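Local coordinates for protein glutamate racemase (Francisella tularensis subsp. tularensis, PDB 3OUT) that belongs to the Asp/Glu/hydantoin racemase family, an alpha/beta protein with two parallel sheets and a pocket between them that holds D-glutamic acid, at residues A103-V108 with N126-Q131; G156-H161 with Y189-E194. One frame throughout, in Å; residues are numbered along the deposited sequence.

Contact 1 (A103-V108 with N126-Q131)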
loop_
_atom_site.group_PDB
_atom_site.type_symbol
_atom_site.label_atom_id
_atom_site.label_comp_id
_atom_site.label_asym_id
_atom_site.label_seq_id
_atom_site.Cartn_x
_atom_site.Cartn_y
_atom_site.Cartn_z
ATOM N N ALA B 103 2.972 -27.259 11.059
ATOM C CA ALA B 103 2.023 -27.947 11.939
ATOM C C ALA B 103 1.215 -29.012 11.203
ATOM O O ALA B 103 1.090 -30.147 11.665
ATOM C CB ALA B 103 1.085 -26.928 12.610
ATOM N N GLY B 104 0.645 -28.653 10.048
ATOM C CA GLY B 104 -0.109 -29.631 9.259
ATOM C C GLY B 104 0.719 -30.838 8.860
ATOM O O GLY B 104 0.236 -31.977 8.922
ATOM N N VAL B 105 1.932 -30.577 8.402
ATOM C CA VAL B 105 2.806 -31.647 7.916
ATOM C C VAL B 105 3.055 -32.619 9.060
ATOM O O VAL B 105 3.046 -33.853 8.868
ATOM C CB VAL B 105 4.118 -31.073 7.375
ATOM C CG1 VAL B 105 5.169 -32.213 7.106
ATOM C CG2 VAL B 105 3.808 -30.279 6.106
ATOM N N SER B 106 3.273 -32.057 10.258
ATOM C CA SER B 106 3.572 -32.877 11.438
ATOM C C SER B 106 2.418 -33.858 11.773
ATOM O O SER B 106 2.624 -34.854 12.456
ATOM C CB SER B 106 3.925 -31.998 12.648
ATOM O OG SER B 106 2.771 -31.473 13.287
ATOM N N LEU B 107 1.221 -33.565 11.315
ATOM C CA LEU B 107 0.063 -34.410 11.589
ATOM C C LEU B 107 -0.231 -35.489 10.566
ATOM O O LEU B 107 -1.129 -36.303 10.808
ATOM C CB LEU B 107 -1.174 -33.498 11.784
ATOM C CG LEU B 107 -1.113 -32.543 12.994
ATOM C CD1 LEU B 107 -2.261 -31.530 12.933
ATOM C CD2 LEU B 107 -1.220 -33.283 14.309
ATOM N N VAL B 108 0.517 -35.564 9.463
ATOM C CA VAL B 108 0.242 -36.489 8.362
ATOM C C VAL B 108 1.471 -37.270 7.889
ATOM O O VAL B 108 1.363 -38.054 6.935
ATOM C CB VAL B 108 -0.388 -35.782 7.146
ATOM C CG1 VAL B 108 -1.687 -35.068 7.540
ATOM C CG2 VAL B 108 0.592 -34.788 6.477
ATOM N N ASN B 126 2.735 -25.073 -4.380
ATOM C CA ASN B 126 3.174 -26.454 -4.089
ATOM C C ASN B 126 3.757 -26.677 -2.692
ATOM O O ASN B 126 4.346 -27.753 -2.423
ATOM C CB ASN B 126 4.155 -26.990 -5.165
ATOM C CG ASN B 126 4.209 -28.517 -5.193
ATOM O OD1 ASN B 126 3.167 -29.187 -5.211
ATOM N ND2 ASN B 126 5.436 -29.071 -5.219
ATOM N N ALA B 127 3.561 -25.734 -1.771
ATOM C CA ALA B 127 4.237 -25.809 -0.505
ATOM C C ALA B 127 3.872 -27.076 0.309
ATOM O O ALA B 127 4.746 -27.666 0.939
ATOM C CB ALA B 127 3.946 -24.534 0.341
ATOM N N TYR B 128 2.603 -27.467 0.345
ATOM C CA TYR B 128 2.232 -28.600 1.207
ATOM C C TYR B 128 2.856 -29.873 0.671
ATOM O O TYR B 128 3.439 -30.641 1.426
ATOM C CB TYR B 128 0.721 -28.754 1.357
ATOM C CG TYR B 128 0.160 -28.171 2.642
ATOM C CD1 TYR B 128 0.315 -28.826 3.823
ATOM C CD2 TYR B 128 -0.594 -26.983 2.645
ATOM C CE1 TYR B 128 -0.216 -28.310 5.004
ATOM C CE2 TYR B 128 -1.129 -26.497 3.769
ATOM C CZ TYR B 128 -0.931 -27.170 4.974
ATOM O OH TYR B 128 -1.459 -26.654 6.143
ATOM N N ALA B 129 2.730 -30.109 -0.630
ATOM C CA ALA B 129 3.359 -31.336 -1.199
ATOM C C ALA B 129 4.863 -31.332 -0.984
ATOM O O ALA B 129 5.444 -32.324 -0.587
ATOM C CB ALA B 129 3.020 -31.461 -2.650
ATOM N N LEU B 130 5.507 -30.198 -1.227
ATOM C CA LEU B 130 6.951 -30.092 -1.028
ATOM C C LEU B 130 7.378 -30.390 0.400
ATOM O O LEU B 130 8.325 -31.163 0.631
ATOM C CB LEU B 130 7.447 -28.716 -1.450
ATOM C CG LEU B 130 8.959 -28.503 -1.407
ATOM C CD1 LEU B 130 9.624 -29.243 -2.579
ATOM C CD2 LEU B 130 9.291 -26.994 -1.337
ATOM N N GLN B 131 6.672 -29.817 1.362
ATOM C CA GLN B 131 7.054 -29.973 2.780
ATOM C C GLN B 131 6.749 -31.369 3.280
ATOM O O GLN B 131 7.494 -31.898 4.083
ATOM C CB GLN B 131 6.383 -28.924 3.654
ATOM C CG GLN B 131 6.787 -27.474 3.312
ATOM C CD GLN B 131 8.245 -27.172 3.579
ATOM O OE1 GLN B 131 8.801 -27.584 4.594
ATOM N NE2 GLN B 131 8.878 -26.441 2.654
#
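The chi1 torsions of Val-105 and Gln-131 set this contact. Chi1 of Val-105 (169°) turns CG2 alongside its own N and CG1 alongside its carbonyl carbon, which presents both methyls to helix 127-135. CG2 of Val-105 meets CB of Gln-131 at 3.8 Å, and CG1 of Val-105 lies 3.8 Å from the backbone O of Gln-131. The two side chains run at about a right angle. Of the Gln-131 side chain, CB makes the touch; with chi1 at -63° CG already turns away, and the bend at chi2 continues this. The CA atoms of Val-105 and Gln-131 are 6.9 Å apart, the nearest such pair.

The Tyr-128 ring extends the interface. Its chi1 of -99°, well off a staggered value, swings the ring towards Gly-104, whose CA sits at the ring edge, 4.5 Å from CE1 of Tyr-128. Lacking a side chain, Gly-104 leaves room for the phenol end. CG2 of Val-105 is 4.4 Å from CD1 of Tyr-128, a looser apolar contact. No hydrogen bond joins the segments; the Tyr-128 hydroxyl is instead bonded to Asn-78 OD1. Since Asn-78 lines the D-glutamic acid pocket, Tyr-128 is a second-shell residue that could steady it.

Val-105 also packs on Ile-132 and Lys-135 further along helix 127-135. Another flank of helix 100-106 rests on helix 208-221 through Ala-103 and Ser-106, while Leu-107 and Val-108 lie on Ile-205 of strand 203-205.

Contact 2 (G156-H161 with Y189-E194)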
loop_
_atom_site.group_PDB
_atom_site.type_symbol
_atom_site.label_atom_id
_atom_site.label_comp_id
_atom_site.label_asym_id
_atom_site.label_seq_id
_atom_site.Cartn_x
_atom_site.Cartn_y
_atom_site.Cartn_z
ATOM N N GLY B 156 -20.964 -15.615 5.075
ATOM C CA GLY B 156 -21.890 -16.272 6.011
ATOM C C GLY B 156 -22.490 -17.566 5.533
ATOM O O GLY B 156 -23.385 -18.097 6.213
ATOM N N PHE B 157 -22.055 -18.089 4.382
ATOM C CA PHE B 157 -22.554 -19.364 3.881
ATOM C C PHE B 157 -21.670 -20.437 4.513
ATOM O O PHE B 157 -20.580 -20.710 4.020
ATOM C CB PHE B 157 -22.511 -19.446 2.348
ATOM C CG PHE B 157 -23.422 -18.488 1.636
ATOM C CD1 PHE B 157 -22.989 -17.225 1.309
ATOM C CD2 PHE B 157 -24.677 -18.881 1.194
ATOM C CE1 PHE B 157 -23.802 -16.330 0.637
ATOM C CE2 PHE B 157 -25.496 -18.000 0.490
ATOM C CZ PHE B 157 -25.053 -16.721 0.200
ATOM N N VAL B 158 -22.140 -21.014 5.615
ATOM C CA VAL B 158 -21.304 -21.901 6.475
ATOM C C VAL B 158 -21.907 -23.302 6.683
ATOM O O VAL B 158 -21.288 -24.175 7.308
ATOM C CB VAL B 158 -20.978 -21.263 7.822
ATOM C CG1 VAL B 158 -20.045 -20.012 7.636
ATOM C CG2 VAL B 158 -22.256 -20.922 8.620
ATOM N N SER B 159 -23.091 -23.509 6.139
ATOM C CA SER B 159 -23.736 -24.810 6.086
ATOM C C SER B 159 -24.878 -24.733 5.099
ATOM O O SER B 159 -25.210 -23.660 4.623
ATOM C CB SER B 159 -24.263 -25.213 7.471
ATOM O OG SER B 159 -25.311 -24.341 7.839
ATOM N N GLY B 160 -25.472 -25.866 4.774
ATOM C CA GLY B 160 -26.597 -25.879 3.842
ATOM C C GLY B 160 -26.265 -26.253 2.407
ATOM O O GLY B 160 -25.145 -26.685 2.062
ATOM N N HIS B 161 -27.262 -26.108 1.545
ATOM C CA HIS B 161 -27.202 -26.733 0.235
ATOM C C HIS B 161 -26.150 -26.056 -0.656
ATOM O O HIS B 161 -25.462 -26.725 -1.398
ATOM C CB HIS B 161 -28.597 -26.698 -0.406
ATOM C CG HIS B 161 -28.734 -27.564 -1.623
ATOM N ND1 HIS B 161 -29.540 -27.213 -2.689
ATOM C CD2 HIS B 161 -28.200 -28.770 -1.942
ATOM C CE1 HIS B 161 -29.472 -28.145 -3.622
ATOM N NE2 HIS B 161 -28.670 -29.104 -3.193
ATOM N N TYR B 189 -11.453 -23.124 6.486
ATOM C CA TYR B 189 -12.163 -24.358 6.096
ATOM C C TYR B 189 -12.722 -25.151 7.282
ATOM O O TYR B 189 -13.745 -25.809 7.100
ATOM C CB TYR B 189 -11.325 -25.250 5.191
ATOM C CG TYR B 189 -10.849 -24.607 3.893
ATOM C CD1 TYR B 189 -11.297 -23.336 3.458
ATOM C CD2 TYR B 189 -9.966 -25.296 3.062
ATOM C CE1 TYR B 189 -10.804 -22.785 2.274
ATOM C CE2 TYR B 189 -9.519 -24.768 1.901
ATOM C CZ TYR B 189 -9.966 -23.529 1.485
ATOM O OH TYR B 189 -9.447 -23.019 0.316
ATOM N N PRO B 190 -12.051 -25.142 8.450
ATOM C CA PRO B 190 -12.665 -25.870 9.595
ATOM C C PRO B 190 -14.096 -25.410 9.963
ATOM O O PRO B 190 -14.856 -26.214 10.502
ATOM C CB PRO B 190 -11.666 -25.632 10.729
ATOM C CG PRO B 190 -10.322 -25.461 10.025
ATOM C CD PRO B 190 -10.706 -24.650 8.809
ATOM N N ILE B 191 -14.483 -24.168 9.661
ATOM C CA ILE B 191 -15.867 -23.688 9.859
ATOM C C ILE B 191 -16.898 -24.553 9.189
ATOM O O ILE B 191 -18.004 -24.719 9.733
ATOM C CB ILE B 191 -16.029 -22.230 9.278
ATOM C CG1 ILE B 191 -15.213 -21.269 10.146
ATOM C CG2 ILE B 191 -17.529 -21.766 9.146
ATOM C CD1 ILE B 191 -15.857 -20.954 11.524
ATOM N N ILE B 192 -16.549 -25.100 8.026
ATOM C CA ILE B 192 -17.448 -25.914 7.227
ATOM C C ILE B 192 -17.109 -27.418 7.291
ATOM O O ILE B 192 -17.503 -28.176 6.411
ATOM C CB ILE B 192 -17.569 -25.431 5.743
ATOM C CG1 ILE B 192 -16.237 -25.528 4.976
ATOM C CG2 ILE B 192 -18.165 -23.991 5.687
ATOM C CD1 ILE B 192 -16.376 -25.433 3.455
ATOM N N LYS B 193 -16.367 -27.820 8.310
ATOM C CA LYS B 193 -15.901 -29.205 8.378
ATOM C C LYS B 193 -17.038 -30.225 8.328
ATOM O O LYS B 193 -16.873 -31.307 7.730
ATOM C CB LYS B 193 -15.033 -29.450 9.609
ATOM C CG LYS B 193 -15.684 -29.359 10.987
ATOM C CD LYS B 193 -14.654 -29.714 12.063
ATOM C CE LYS B 193 -14.871 -28.985 13.376
ATOM N NZ LYS B 193 -16.298 -28.732 13.727
ATOM N N GLU B 194 -18.165 -29.892 8.943
ATOM C CA GLU B 194 -19.329 -30.804 8.920
ATOM C C GLU B 194 -19.866 -31.012 7.509
ATOM O O GLU B 194 -20.241 -32.132 7.149
ATOM C CB GLU B 194 -20.448 -30.312 9.840
ATOM C CG GLU B 194 -20.120 -30.322 11.315
ATOM C CD GLU B 194 -21.326 -29.968 12.218
ATOM O OE1 GLU B 194 -22.475 -29.888 11.701
ATOM O OE2 GLU B 194 -21.116 -29.797 13.458
#
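Val-158 and Ile-192 bring the backbones within 5.6 Å, CA to CA, where the loop after helix 149-154, begun by Gly-156 with the positive phi (95°) of a Schellman motif, passes the turn of 3-10 helix at 189-191.

Val-158 lies against both isoleucines. Its CG1 is 3.4 Å from CG2 of Ile-191, closer than usual van der Waals contact, which marks this as a tight spot; CB of Val-158 is 3.7 Å from the same methyl. The methyl arrives there because the Ile-191 torsion puts CG2 anti to the backbone N, with CG1 alongside that N (chi1 -68°). Ile-192 touches the backbone instead: its CG2 comes 3.5 Å from the carbonyl O of Val-158 and 3.9 Å from the CA of Val-158. With chi1 at 63°, CG1 of Ile-192 sits between backbone N and carbonyl carbon and leads away from the loop. The Ile-192 side chain also packs on Phe-149, Met-152 and Ile-153 of helix 149-154 and on Val-163 of helix 161-171. No hydrogen bond crosses the contact; it rests on methyl contacts, one of them against a carbonyl oxygen.

Phe-157 packs on Tyr-170 of the third subunit. Directly before Tyr-189 come the pocket residues Cys-186, Thr-187 and His-188. The contact joins the loop before helix 161-171 to the turn between strand 181-184 and helix 193-199, a strand-loop-helix connection characteristic of parallel alpha/beta folds.

How the contacts relate
From the N terminus, the chain passes through strands 10-14, 35-39, 72-75 and 97-99 of the six-stranded sheet before contact 1. That contact closes a loop of 17 residues, with strand 113-118 and pocket residue Thr-119, and joins helix 100-106, which follows strand 97-99, to helix 127-135, which precedes strand 140-145 of the four-stranded sheet. Contact 2 opens afterwards and closes 27 residues, including strand 181-184, joining the loop between helices 149-154 and 161-171 to the turn leading into helix 193-199. The loops are in series, neither nested nor crossing. The centres of contact 1 and contact 2 are about 23 Å apart. Strands 113-118 and 181-184 are neighbours in the four-stranded sheet.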